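Local atomic coordinates of DUF1881 domain-containing protein (Neurospora crassa, PDB entry 5Z6D), a protein that is of unknown function but joins a betagamma-crystallin domain, whose calcium site is made inoperative by the domain interface, to an Ig-like domain. Residues T8-Y13 with A50-W55; G62-W67 with Y130-I135; D87-A92 with M136-P141; K98-G103 with E197-D202; P142-V147 with S162-W167. The protein carries 1 engineered substitution. One frame throughout, in Å; residues are numbered along the deposited sequence.

Contact 1: T8-Y13 with A50-W55; sequences TKVIFY and AKVIAW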
# COMPACT_ATOMS: atom_id res chain seq x y z
N THR A 8 3.92 -5.79 -21.18
CA THR A 8 2.75 -5.57 -20.34
C THR A 8 2.37 -6.86 -19.62
O THR A 8 1.24 -7.04 -19.17
CB THR A 8 1.56 -5.07 -21.18
OG1 THR A 8 1.30 -5.98 -22.24
CG2 THR A 8 1.88 -3.70 -21.76
N LYS A 9 3.33 -7.77 -19.52
CA LYS A 9 3.11 -9.04 -18.84
C LYS A 9 4.15 -9.21 -17.74
O LYS A 9 5.12 -8.48 -17.69
CB LYS A 9 3.17 -10.21 -19.84
CG LYS A 9 1.84 -10.52 -20.56
CD LYS A 9 1.38 -9.38 -21.46
CE LYS A 9 -0.12 -9.43 -21.73
NZ LYS A 9 -0.67 -8.13 -22.22
N VAL A 10 3.89 -10.15 -16.84
CA VAL A 10 4.89 -10.58 -15.87
C VAL A 10 4.81 -12.09 -15.84
O VAL A 10 3.76 -12.67 -16.14
CB VAL A 10 4.65 -9.97 -14.43
CG1 VAL A 10 4.61 -8.44 -14.48
CG2 VAL A 10 3.40 -10.54 -13.79
N ILE A 11 5.93 -12.75 -15.56
CA ILE A 11 5.89 -14.18 -15.44
C ILE A 11 6.39 -14.59 -14.09
O ILE A 11 7.50 -14.22 -13.68
CB ILE A 11 6.75 -14.89 -16.53
CG1 ILE A 11 6.44 -14.33 -17.92
CG2 ILE A 11 6.53 -16.38 -16.46
CD1 ILE A 11 7.15 -15.06 -19.04
N PHE A 12 5.57 -15.35 -13.38
CA PHE A 12 5.97 -15.89 -12.09
C PHE A 12 6.53 -17.29 -12.27
O PHE A 12 5.96 -18.11 -12.96
CB PHE A 12 4.81 -15.90 -11.12
CG PHE A 12 4.53 -14.56 -10.48
CD1 PHE A 12 5.25 -14.15 -9.38
CD2 PHE A 12 3.54 -13.73 -10.99
CE1 PHE A 12 4.99 -12.92 -8.79
CE2 PHE A 12 3.28 -12.50 -10.42
CZ PHE A 12 3.99 -12.09 -9.31
N TYR A 13 7.65 -17.56 -11.64
CA TYR A 13 8.26 -18.85 -11.77
C TYR A 13 8.23 -19.59 -10.45
O TYR A 13 8.42 -19.00 -9.36
CB TYR A 13 9.70 -18.70 -12.28
CG TYR A 13 9.82 -18.02 -13.64
CD1 TYR A 13 9.81 -18.77 -14.83
CD2 TYR A 13 9.95 -16.65 -13.74
CE1 TYR A 13 9.91 -18.14 -16.06
CE2 TYR A 13 10.05 -16.01 -14.96
CZ TYR A 13 10.04 -16.76 -16.12
OH TYR A 13 10.15 -16.10 -17.33
N ALA A 50 5.40 -3.02 -17.17
CA ALA A 50 4.59 -3.61 -16.12
C ALA A 50 5.22 -3.37 -14.76
O ALA A 50 6.37 -2.94 -14.63
CB ALA A 50 4.39 -5.09 -16.37
N LYS A 51 4.45 -3.69 -13.73
CA LYS A 51 4.89 -3.56 -12.36
C LYS A 51 3.95 -4.43 -11.53
O LYS A 51 2.79 -4.59 -11.90
CB LYS A 51 4.86 -2.10 -11.95
CG LYS A 51 4.83 -1.78 -10.49
CD LYS A 51 4.65 -0.28 -10.39
CE LYS A 51 4.67 0.22 -8.99
NZ LYS A 51 4.75 1.69 -9.03
N VAL A 52 4.45 -5.05 -10.46
CA VAL A 52 3.58 -5.82 -9.59
C VAL A 52 3.47 -5.15 -8.24
O VAL A 52 4.48 -4.78 -7.63
CB VAL A 52 4.08 -7.25 -9.35
CG1 VAL A 52 3.09 -8.04 -8.50
CG2 VAL A 52 4.33 -7.98 -10.67
N ILE A 53 2.24 -4.98 -7.77
CA ILE A 53 2.02 -4.59 -6.38
C ILE A 53 1.47 -5.79 -5.64
O ILE A 53 0.41 -6.29 -6.00
CB ILE A 53 1.07 -3.39 -6.27
CG1 ILE A 53 1.66 -2.18 -7.02
CG2 ILE A 53 0.81 -3.06 -4.80
CD1 ILE A 53 0.66 -1.04 -7.20
N ALA A 54 2.18 -6.26 -4.62
CA ALA A 54 1.77 -7.46 -3.86
C ALA A 54 1.51 -7.10 -2.40
O ALA A 54 2.25 -6.32 -1.82
CB ALA A 54 2.86 -8.55 -3.96
N TRP A 55 0.45 -7.65 -1.81
CA TRP A 55 0.13 -7.31 -0.44
C TRP A 55 -0.59 -8.44 0.28
O TRP A 55 -0.74 -9.55 -0.24
CB TRP A 55 -0.65 -5.98 -0.37
CG TRP A 55 -2.09 -5.93 -0.89
CD1 TRP A 55 -3.23 -5.90 -0.13
CD2 TRP A 55 -2.51 -5.80 -2.26
NE1 TRP A 55 -4.34 -5.78 -0.95
CE2 TRP A 55 -3.93 -5.73 -2.25
CE3 TRP A 55 -1.85 -5.75 -3.49
CZ2 TRP A 55 -4.69 -5.62 -3.43
CZ3 TRP A 55 -2.60 -5.64 -4.66
CH2 TRP A 55 -4.00 -5.57 -4.62
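Val10 overlaps Val52 and Ala50 through one methyl, CG1. Val10 CG1 lies 3.8 Å from Val52 CG2 and 3.9 Å from Ala50 CB. It stands anti to its own carbonyl carbon (chi1 -56°). The other methyl, Val10 CG2, takes the crowded position between the backbone N and the carbonyl carbon, 4.1 Å from Val52 CG2. The two valines cross obliquely. Val52 divides its branches between two partners. Its CG2 turns to Val10. Its CG1, anti to the backbone N (chi1 -177°), sits at the edge of the Phe12 ring, where Val52 CG1 is 4.2 Å from Phe12 CZ. Ala50 CB also rests 3.7 Å from Lys9 O, so this small methyl packs on backbone as well as side chain. No hydrogen bond links the segments. The contact is apolar packing inside the betagamma-crystallin domain, a Greek-key sandwich. It joins the two sheets, whose strands 9-13 and 50-55 approach to 7.0 Å between axes and lie 53° apart. Phe12 stacks on Tyr41 and also meets the ring of Phe83. Strands 23-26 and 43-46 flank strand 9-13, and strands 82-87 and 64-67 flank strand 50-55.

Contact 2: G62-W67 with Y130-I135; sequences GHYREW and YGLVGI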
# COMPACT_ATOMS: atom_id res chain seq x y z
N GLY A 62 -1.51 -3.95 6.03
CA GLY A 62 -1.12 -3.13 4.90
C GLY A 62 0.25 -3.48 4.33
O GLY A 62 0.75 -2.81 3.43
N HIS A 63 0.86 -4.55 4.83
CA HIS A 63 2.21 -4.90 4.38
C HIS A 63 2.23 -5.18 2.88
O HIS A 63 1.36 -5.86 2.35
CB HIS A 63 2.73 -6.12 5.13
CG HIS A 63 3.02 -5.85 6.57
ND1 HIS A 63 3.31 -6.85 7.48
CD2 HIS A 63 3.08 -4.68 7.26
CE1 HIS A 63 3.53 -6.31 8.66
NE2 HIS A 63 3.39 -5.00 8.56
N TYR A 64 3.23 -4.66 2.18
CA TYR A 64 3.25 -4.85 0.75
C TYR A 64 4.67 -4.80 0.19
O TYR A 64 5.60 -4.37 0.88
CB TYR A 64 2.39 -3.80 0.03
CG TYR A 64 3.03 -2.43 -0.06
CD1 TYR A 64 3.58 -1.98 -1.26
CD2 TYR A 64 3.08 -1.58 1.04
CE1 TYR A 64 4.18 -0.73 -1.35
CE2 TYR A 64 3.67 -0.33 0.96
CZ TYR A 64 4.21 0.09 -0.24
OH TYR A 64 4.80 1.33 -0.35
N ARG A 65 4.81 -5.26 -1.05
CA ARG A 65 6.03 -5.09 -1.81
C ARG A 65 5.68 -4.64 -3.21
O ARG A 65 4.59 -4.95 -3.70
CB ARG A 65 6.82 -6.39 -1.88
CG ARG A 65 7.33 -6.87 -0.54
CD ARG A 65 8.48 -6.02 -0.03
NE ARG A 65 8.95 -6.53 1.26
CZ ARG A 65 9.94 -7.41 1.41
NH1 ARG A 65 10.58 -7.90 0.35
NH2 ARG A 65 10.29 -7.81 2.63
N GLU A 66 6.58 -3.89 -3.84
CA GLU A 66 6.47 -3.56 -5.25
C GLU A 66 7.60 -4.22 -6.00
O GLU A 66 8.76 -4.07 -5.61
CB GLU A 66 6.52 -2.05 -5.50
CG GLU A 66 5.30 -1.25 -5.09
CD GLU A 66 5.50 0.24 -5.30
OE1 GLU A 66 6.54 0.77 -4.86
OE2 GLU A 66 4.64 0.89 -5.93
N TRP A 67 7.29 -4.93 -7.08
CA TRP A 67 8.34 -5.47 -7.94
C TRP A 67 8.29 -4.73 -9.26
O TRP A 67 7.35 -4.92 -10.04
CB TRP A 67 8.18 -6.98 -8.13
CG TRP A 67 8.20 -7.70 -6.81
CD1 TRP A 67 9.11 -7.53 -5.82
CD2 TRP A 67 7.27 -8.68 -6.35
NE1 TRP A 67 8.81 -8.34 -4.75
CE2 TRP A 67 7.68 -9.06 -5.05
CE3 TRP A 67 6.11 -9.27 -6.89
CZ2 TRP A 67 6.98 -9.99 -4.28
CZ3 TRP A 67 5.41 -10.20 -6.11
CH2 TRP A 67 5.86 -10.55 -4.83
N TYR A 130 5.60 0.71 5.86
CA TYR A 130 4.45 1.43 5.34
C TYR A 130 3.29 0.48 5.09
O TYR A 130 3.49 -0.72 4.88
CB TYR A 130 4.80 2.18 4.05
CG TYR A 130 5.45 3.53 4.25
CD1 TYR A 130 4.77 4.70 3.92
CD2 TYR A 130 6.74 3.65 4.76
CE1 TYR A 130 5.36 5.93 4.08
CE2 TYR A 130 7.33 4.89 4.94
CZ TYR A 130 6.63 6.02 4.60
OH TYR A 130 7.18 7.28 4.76
N GLY A 131 2.08 1.02 5.12
CA GLY A 131 0.92 0.25 4.74
C GLY A 131 0.34 0.72 3.42
O GLY A 131 0.20 1.91 3.19
N LEU A 132 -0.01 -0.24 2.58
CA LEU A 132 -0.62 0.03 1.29
C LEU A 132 -2.07 0.44 1.51
O LEU A 132 -2.86 -0.34 2.03
CB LEU A 132 -0.52 -1.20 0.39
CG LEU A 132 -1.19 -1.08 -0.98
CD1 LEU A 132 -0.39 -0.15 -1.89
CD2 LEU A 132 -1.40 -2.45 -1.61
N VAL A 133 -2.42 1.67 1.12
CA VAL A 133 -3.78 2.17 1.37
C VAL A 133 -4.50 2.56 0.08
O VAL A 133 -5.64 3.05 0.10
CB VAL A 133 -3.77 3.38 2.35
CG1 VAL A 133 -3.25 2.97 3.74
CG2 VAL A 133 -2.96 4.55 1.79
N GLY A 134 -3.85 2.34 -1.07
CA GLY A 134 -4.58 2.54 -2.32
C GLY A 134 -3.71 2.26 -3.53
O GLY A 134 -2.49 2.14 -3.39
N ILE A 135 -4.32 2.13 -4.70
CA ILE A 135 -3.57 2.00 -5.95
C ILE A 135 -4.17 2.99 -6.93
O ILE A 135 -5.38 2.99 -7.14
CB ILE A 135 -3.64 0.57 -6.52
CG1 ILE A 135 -3.00 -0.42 -5.55
CG2 ILE A 135 -2.95 0.49 -7.89
CD1 ILE A 135 -3.11 -1.90 -5.96
O HOH W 1 4.91 -2.75 3.82
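Tyr64 carries this contact at the interface of the betagamma-crystallin and Ig-like domains. It lies on the outer strand 64-67 of the crystallin sheet and faces the outer strand 131-136 of an Ig-like sheet. Its CG sits in the crowded position between the backbone N and the carbonyl carbon (chi1 76°). CB and CG lie against Leu132 CB, and the two side chains cross at about a right angle. Tyr64 CD2 comes closer, 3.7 Å from Leu132 CB. Leu132 CD1 lies over one face of the ring. Next, Tyr64 CE2 lies 4.1 Å from Tyr130 CB. Tyr130 O is near the ring plane, at the edge. At the tip, Tyr64 OH makes a weak hydrogen bond to Ser94 OG. Gly62 adds the direct polar link. Leu132 N donates to a lone pair of Gly62 O at 2.8 Å, almost straight (169°). Gly131 CA makes a CA-H...O contact with the same oxygen. A side chain on Gly62 would run into Gly131 CA. The neighbouring His63 has its side chain about 5 Å from that of Gln56 of the calcium site, which holds no ion in this model, consistent with the interface disturbing that site. Beyond, Val133 and Gly134 form a classic beta bulge opposite Ile93. One water bridges the domains, accepting from Tyr64 N at 3.0 Å and donating to Tyr130 O at 2.7 Å.

Contact 3: D87-A92 with M136-P141; sequences DDDTRA and MPEGGP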
# COMPACT_ATOMS: atom_id res chain seq x y z
N ASP A 87 0.28 -0.96 -14.75
CA ASP A 87 1.20 -0.21 -15.60
C ASP A 87 2.38 0.29 -14.78
O ASP A 87 2.27 0.49 -13.57
CB ASP A 87 0.49 0.96 -16.28
CG ASP A 87 -0.59 0.51 -17.24
OD1 ASP A 87 -0.25 -0.05 -18.30
OD2 ASP A 87 -1.79 0.71 -16.93
N ASP A 88 3.52 0.50 -15.43
CA ASP A 88 4.72 0.94 -14.72
C ASP A 88 4.55 2.27 -13.96
O ASP A 88 5.23 2.50 -12.96
CB ASP A 88 5.89 1.06 -15.70
CG ASP A 88 5.58 1.95 -16.89
OD1 ASP A 88 4.99 3.03 -16.70
OD2 ASP A 88 5.92 1.56 -18.03
N ASP A 89 3.64 3.12 -14.43
CA ASP A 89 3.49 4.43 -13.82
C ASP A 89 2.26 4.50 -12.92
O ASP A 89 1.87 5.57 -12.45
CB ASP A 89 3.43 5.53 -14.90
CG ASP A 89 2.34 5.30 -15.93
OD1 ASP A 89 1.83 4.16 -16.05
OD2 ASP A 89 2.01 6.27 -16.65
N THR A 90 1.66 3.34 -12.67
CA THR A 90 0.63 3.24 -11.65
C THR A 90 1.29 3.27 -10.28
O THR A 90 2.37 2.70 -10.10
CB THR A 90 -0.20 1.97 -11.83
OG1 THR A 90 -1.00 2.10 -13.02
CG2 THR A 90 -1.11 1.72 -10.64
N ARG A 91 0.66 3.95 -9.33
CA ARG A 91 1.27 4.23 -8.04
C ARG A 91 0.65 3.47 -6.89
O ARG A 91 -0.58 3.45 -6.73
CB ARG A 91 1.16 5.72 -7.72
CG ARG A 91 1.98 6.60 -8.64
CD ARG A 91 3.45 6.32 -8.47
NE ARG A 91 4.26 7.27 -9.22
CZ ARG A 91 5.58 7.33 -9.15
NH1 ARG A 91 6.24 6.50 -8.35
NH2 ARG A 91 6.25 8.22 -9.87
N ALA A 92 1.50 2.86 -6.07
CA ALA A 92 1.07 2.34 -4.79
C ALA A 92 1.04 3.49 -3.79
O ALA A 92 2.04 4.14 -3.54
CB ALA A 92 1.98 1.23 -4.30
N MET A 136 -3.34 3.86 -7.50
CA MET A 136 -3.87 4.88 -8.40
C MET A 136 -3.09 4.91 -9.70
O MET A 136 -1.91 5.23 -9.69
CB MET A 136 -3.82 6.26 -7.77
CG MET A 136 -4.37 7.34 -8.70
SD MET A 136 -4.53 8.96 -7.93
CE MET A 136 -5.82 8.66 -6.71
N PRO A 137 -3.77 4.62 -10.81
CA PRO A 137 -3.14 4.74 -12.12
C PRO A 137 -2.79 6.19 -12.44
O PRO A 137 -3.39 7.11 -11.87
CB PRO A 137 -4.21 4.21 -13.08
CG PRO A 137 -5.50 4.39 -12.35
CD PRO A 137 -5.17 4.18 -10.90
N GLU A 138 -1.82 6.39 -13.32
CA GLU A 138 -1.44 7.73 -13.75
C GLU A 138 -2.68 8.41 -14.32
O GLU A 138 -3.40 7.83 -15.13
CB GLU A 138 -0.31 7.66 -14.78
CG GLU A 138 0.24 9.01 -15.21
CD GLU A 138 -0.55 9.62 -16.35
OE1 GLU A 138 -1.21 8.86 -17.09
OE2 GLU A 138 -0.52 10.86 -16.49
N GLY A 139 -2.96 9.62 -13.83
CA GLY A 139 -4.13 10.37 -14.25
C GLY A 139 -5.42 9.67 -13.85
O GLY A 139 -6.45 9.83 -14.51
N GLY A 140 -5.36 8.90 -12.78
CA GLY A 140 -6.51 8.12 -12.34
C GLY A 140 -7.60 8.98 -11.75
O GLY A 140 -7.39 10.17 -11.49
N PRO A 141 -8.78 8.39 -11.53
CA PRO A 141 -9.84 9.16 -10.87
C PRO A 141 -9.47 9.44 -9.42
O PRO A 141 -8.73 8.65 -8.82
CB PRO A 141 -11.06 8.23 -10.98
CG PRO A 141 -10.48 6.86 -11.08
CD PRO A 141 -9.18 7.01 -11.83
O HOH W 2 -0.86 4.18 -14.84
O HOH W 3 -0.44 6.42 -18.47
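The type I beta turn from Asp87 to Thr90 leads from strand 82-87 of the crystallin domain into strand 91-99 of the Ig-like domain, and the contact begins where this turn ends. Arg91 and Met136 form an antiparallel hydrogen-bonded pair. Arg91 N donates to Met136 O at 2.9 Å, from 42° above the carbonyl plane. Met136 N donates to Arg91 O, also at 2.9 Å but in the carbonyl plane. Thr90 lies beside Pro137, pointing the same way. Its OG1 is 3.5 Å from Pro137 CA. This OG1 stands beside the backbone N (chi1 -70°), which leaves Thr90 CG2 anti to that N, 3.7 Å from Met136 O. Thr90 OG1 also bonds a water at 2.8 Å that donates to Asp89 OD1 and accepts from Glu138 N. An alanine at Thr90 would lose the hydroxyl and methyl, and would probably loosen both this water bridge and the packing on Pro137. Asp89 OD2 lies 3.3 Å from Glu138 CB. The two carboxylate planes are 11° apart, with Asp89 OD2 4.2 Å from Glu138 OE1. A second water donates to both of these oxygens, which would probably ease the repulsion of like charges. Trp167 covers Glu138, Arg91 and Met136. After the strand pair, residues Pro137 to Gly140 make a type II beta turn, with Gly139 in its usual third position.

Contact 4: K98-G103 with E197-D202; sequences KDATGG and EVTLVD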
# COMPACT_ATOMS: atom_id res chain seq x y z
N LYS A 98 2.58 8.04 12.52
CA LYS A 98 3.42 8.48 13.62
C LYS A 98 2.61 9.28 14.62
O LYS A 98 1.52 9.76 14.31
CB LYS A 98 4.60 9.33 13.12
CG LYS A 98 5.56 8.57 12.20
CD LYS A 98 6.11 7.32 12.86
CE LYS A 98 7.16 6.63 11.99
NZ LYS A 98 7.50 5.28 12.51
N ASP A 99 3.16 9.40 15.81
CA ASP A 99 2.53 10.10 16.91
C ASP A 99 3.54 11.04 17.56
O ASP A 99 4.57 10.59 18.06
CB ASP A 99 1.98 9.11 17.93
CG ASP A 99 1.61 9.78 19.24
OD1 ASP A 99 1.14 10.93 19.20
OD2 ASP A 99 1.79 9.15 20.30
N ALA A 100 3.24 12.33 17.54
CA ALA A 100 4.15 13.32 18.10
C ALA A 100 3.70 13.79 19.48
O ALA A 100 4.31 14.71 20.05
CB ALA A 100 4.27 14.51 17.16
N THR A 101 2.65 13.17 20.02
CA THR A 101 2.06 13.63 21.28
C THR A 101 2.57 12.92 22.53
O THR A 101 2.06 13.15 23.63
CB THR A 101 0.52 13.48 21.25
OG1 THR A 101 0.17 12.09 21.27
CG2 THR A 101 -0.07 14.16 20.02
N GLY A 102 3.57 12.06 22.37
CA GLY A 102 4.21 11.42 23.51
C GLY A 102 3.64 10.08 23.93
O GLY A 102 3.93 9.60 25.02
N GLY A 103 2.85 9.45 23.06
CA GLY A 103 2.23 8.18 23.39
C GLY A 103 3.16 6.99 23.29
O GLY A 103 4.26 7.07 22.72
N GLU A 197 3.97 10.19 5.38
CA GLU A 197 4.01 10.02 6.82
C GLU A 197 2.84 10.80 7.39
O GLU A 197 2.73 12.01 7.17
CB GLU A 197 5.34 10.50 7.39
CG GLU A 197 5.85 9.70 8.57
CD GLU A 197 7.27 10.09 8.95
OE1 GLU A 197 7.44 11.16 9.58
OE2 GLU A 197 8.21 9.34 8.61
N VAL A 198 1.94 10.12 8.08
CA VAL A 198 0.80 10.79 8.67
C VAL A 198 1.04 10.84 10.16
O VAL A 198 1.24 9.79 10.78
CB VAL A 198 -0.51 10.08 8.34
CG1 VAL A 198 -1.68 10.69 9.13
CG2 VAL A 198 -0.77 10.12 6.83
N THR A 199 1.06 12.04 10.74
CA THR A 199 1.46 12.22 12.12
C THR A 199 0.32 12.78 12.97
O THR A 199 -0.33 13.76 12.59
CB THR A 199 2.67 13.16 12.24
OG1 THR A 199 3.78 12.59 11.53
CG2 THR A 199 3.06 13.35 13.69
N LEU A 200 0.07 12.14 14.11
CA LEU A 200 -0.86 12.68 15.11
C LEU A 200 -0.18 13.83 15.85
O LEU A 200 0.76 13.62 16.60
CB LEU A 200 -1.31 11.60 16.10
CG LEU A 200 -2.38 12.04 17.10
CD1 LEU A 200 -3.72 12.24 16.41
CD2 LEU A 200 -2.51 11.04 18.23
N VAL A 201 -0.65 15.05 15.63
CA VAL A 201 0.00 16.22 16.23
C VAL A 201 -0.78 16.74 17.43
O VAL A 201 -0.28 17.55 18.21
CB VAL A 201 0.19 17.35 15.19
CG1 VAL A 201 1.25 16.95 14.15
CG2 VAL A 201 -1.12 17.69 14.52
N ASP A 202 -2.01 16.25 17.59
CA ASP A 202 -2.86 16.67 18.70
C ASP A 202 -3.76 15.51 19.10
O ASP A 202 -4.42 14.92 18.24
CB ASP A 202 -3.69 17.89 18.28
CG ASP A 202 -4.70 18.31 19.34
OD1 ASP A 202 -4.51 17.97 20.52
OD2 ASP A 202 -5.69 18.99 18.97
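Lys98 N donates to Val198 O at 2.8 Å, and Leu200 N returns a bond to Lys98 O at 2.8 Å. Ala100 N then donates to Leu200 O at 2.9 Å. These bonds pair Lys98 with Thr199 and Asp99 with Leu200 in parallel register. On the Lys98 side of the sheet, Lys98 CG meets Glu197 CG at 3.8 Å as the two chains cross obliquely. Lys98 bends at chi2, and its NZ bonds to Gly127 O. Thr101 lies across the strand end, with CG2 3.6 Å from Leu200 O. Asp99 positions it. Asp99 OD1 accepts from Thr101 N at 2.8 Å, from above the carboxylate plane, and from Thr101 OG1 at 2.6 Å on its syn lone pair. Asp99 OD2 takes Gly103 N at 3.0 Å. Three bonds thus hold the carboxylate. An alanine at Asp99 would lose all three and is likely to loosen this turn and the seat of Thr101. Further out, Tyr108 packs on Asp99, Thr101 and Leu200. The bond from Thr101 N to Asp99 OD1 makes an Asx turn. It ends strand 91-99, whose parallel run with the last strand, 195-200, recalls the A'–G pair of Ig-like folds.

Contact 5: P142-V147 with S162-W167; sequences PVTTAV and SVYFEW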
# COMPACT_ATOMS: atom_id res chain seq x y z
N PRO A 142 -9.97 10.55 -8.86
CA PRO A 142 -9.73 10.89 -7.45
C PRO A 142 -10.49 9.94 -6.56
O PRO A 142 -11.46 9.33 -7.01
CB PRO A 142 -10.26 12.31 -7.32
CG PRO A 142 -11.33 12.38 -8.35
CD PRO A 142 -10.84 11.54 -9.51
N VAL A 143 -10.05 9.80 -5.31
CA VAL A 143 -10.62 8.80 -4.42
C VAL A 143 -10.79 9.38 -3.03
O VAL A 143 -9.94 10.11 -2.58
CB VAL A 143 -9.71 7.54 -4.34
CG1 VAL A 143 -10.10 6.64 -3.18
CG2 VAL A 143 -9.76 6.79 -5.66
N THR A 144 -11.93 9.12 -2.39
CA THR A 144 -12.10 9.46 -0.98
C THR A 144 -12.16 8.18 -0.17
O THR A 144 -12.89 7.25 -0.52
CB THR A 144 -13.37 10.28 -0.72
OG1 THR A 144 -13.20 11.60 -1.24
CG2 THR A 144 -13.63 10.38 0.79
N THR A 145 -11.37 8.13 0.91
CA THR A 145 -11.28 6.94 1.75
C THR A 145 -11.50 7.32 3.20
O THR A 145 -10.88 8.25 3.72
CB THR A 145 -9.91 6.25 1.58
OG1 THR A 145 -9.75 5.86 0.21
CG2 THR A 145 -9.82 5.02 2.45
N ALA A 146 -12.40 6.61 3.87
CA ALA A 146 -12.71 6.96 5.26
C ALA A 146 -11.54 6.65 6.17
O ALA A 146 -10.85 5.65 5.98
CB ALA A 146 -13.95 6.22 5.72
N VAL A 147 -11.32 7.51 7.16
CA VAL A 147 -10.27 7.25 8.15
C VAL A 147 -10.79 7.43 9.58
O VAL A 147 -11.71 8.21 9.85
CB VAL A 147 -9.03 8.15 7.97
CG1 VAL A 147 -8.33 7.88 6.63
CG2 VAL A 147 -9.40 9.61 8.09
N SER A 162 -12.09 11.60 6.59
CA SER A 162 -11.67 10.95 5.36
C SER A 162 -10.47 11.63 4.76
O SER A 162 -10.10 12.74 5.15
CB SER A 162 -12.82 10.92 4.35
OG SER A 162 -13.24 12.23 4.03
N VAL A 163 -9.83 10.93 3.83
CA VAL A 163 -8.71 11.47 3.07
C VAL A 163 -9.11 11.46 1.60
O VAL A 163 -9.83 10.56 1.15
CB VAL A 163 -7.41 10.65 3.30
CG1 VAL A 163 -7.57 9.19 2.82
CG2 VAL A 163 -6.22 11.32 2.62
N TYR A 164 -8.66 12.47 0.87
CA TYR A 164 -8.97 12.62 -0.54
C TYR A 164 -7.65 12.55 -1.31
O TYR A 164 -6.75 13.34 -1.07
CB TYR A 164 -9.70 13.95 -0.78
CG TYR A 164 -10.15 14.22 -2.20
CD1 TYR A 164 -11.24 13.56 -2.76
CD2 TYR A 164 -9.49 15.17 -2.98
CE1 TYR A 164 -11.65 13.83 -4.05
CE2 TYR A 164 -9.90 15.44 -4.27
CZ TYR A 164 -10.98 14.77 -4.81
OH TYR A 164 -11.39 15.04 -6.10
N PHE A 165 -7.53 11.55 -2.17
CA PHE A 165 -6.38 11.40 -3.06
C PHE A 165 -6.70 11.90 -4.45
O PHE A 165 -7.76 11.61 -5.00
CB PHE A 165 -5.95 9.94 -3.17
CG PHE A 165 -5.56 9.31 -1.86
CD1 PHE A 165 -4.45 9.75 -1.16
CD2 PHE A 165 -6.31 8.26 -1.35
CE1 PHE A 165 -4.10 9.15 0.04
CE2 PHE A 165 -5.95 7.65 -0.16
CZ PHE A 165 -4.84 8.09 0.53
N GLU A 166 -5.76 12.62 -5.05
CA GLU A 166 -5.97 13.02 -6.44
C GLU A 166 -4.66 12.96 -7.19
O GLU A 166 -3.60 13.12 -6.60
CB GLU A 166 -6.59 14.42 -6.53
CG GLU A 166 -5.69 15.56 -6.11
CD GLU A 166 -6.34 16.92 -6.30
OE1 GLU A 166 -7.55 16.97 -6.62
OE2 GLU A 166 -5.65 17.95 -6.14
N TRP A 167 -4.72 12.71 -8.49
CA TRP A 167 -3.52 12.72 -9.29
C TRP A 167 -3.09 14.15 -9.61
O TRP A 167 -3.90 14.97 -10.04
CB TRP A 167 -3.71 11.95 -10.60
CG TRP A 167 -2.42 11.76 -11.31
CD1 TRP A 167 -1.91 12.55 -12.30
CD2 TRP A 167 -1.44 10.74 -11.06
NE1 TRP A 167 -0.68 12.07 -12.70
CE2 TRP A 167 -0.37 10.96 -11.96
CE3 TRP A 167 -1.38 9.65 -10.19
CZ2 TRP A 167 0.75 10.13 -11.99
CZ3 TRP A 167 -0.26 8.83 -10.23
CH2 TRP A 167 0.79 9.08 -11.12
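Four backbone hydrogen bonds tie the strands. Val143 N donates to Phe165 O at 2.9 Å, and Phe165 N to Val143 O at 2.8 Å, nearly along the C=O axis. Thr145 N and Val163 O, and in turn Val163 N and Thr145 O, are each 2.9 Å apart. Weaker CA-H...O contacts run from Tyr164 CA to Val143 O and from Thr144 CA to Val163 O. Together they build the antiparallel hairpin of strands 143-151 and 157-168, central in a sheet of the Ig-like domain between strands 108-112 and 173-177. Polar groups also meet carbon on the face of Thr144 and Tyr164. Thr144 OG1 lies in the plane of the Tyr164 ring at its edge, 3.2 Å from CD1. The ring, with CG anti to the backbone N (chi1 -177°), reaches along to Pro142, whose CB is 3.2 Å from Tyr164 OH. Proline and tyrosine lie side by side. Pro142 CB also makes an apolar contact with Tyr164 CZ at 3.6 Å. Thr144 CG2 approaches Ser162 CB. On the face of Thr145 and Val163, Val147 crosses Val163 at about a right angle, their CG1 atoms 4.1 Å apart. There Val147 touches Leu110 and Val112, while Phe165 packs on Ile93 and Val176.

Overall arrangement
The contacts span the molecule from betagamma-crystallin to Ig-like domain, with the centres of contacts 1 and 4 about 35 Å apart. Contact 1 lies inside the first, closing before the others open. Strand 64-67 of contact 2 neighbours strand 50-55 of contact 1, with centres 14 Å apart. Contact 3 touches contact 1 through Lys51 NZ and Thr90 O, and contact 5 through Trp167. Contacts 2, 3 and 4 alternate along the chain and share the mixed sheet around strand 91-99. Contact 5 lies in the second, five-stranded sheet of the Ig-like domain, nested inside the loop closed by contact 4. Contact 2 bridges the domains through space, while contact 3 lies where the chain passes between them.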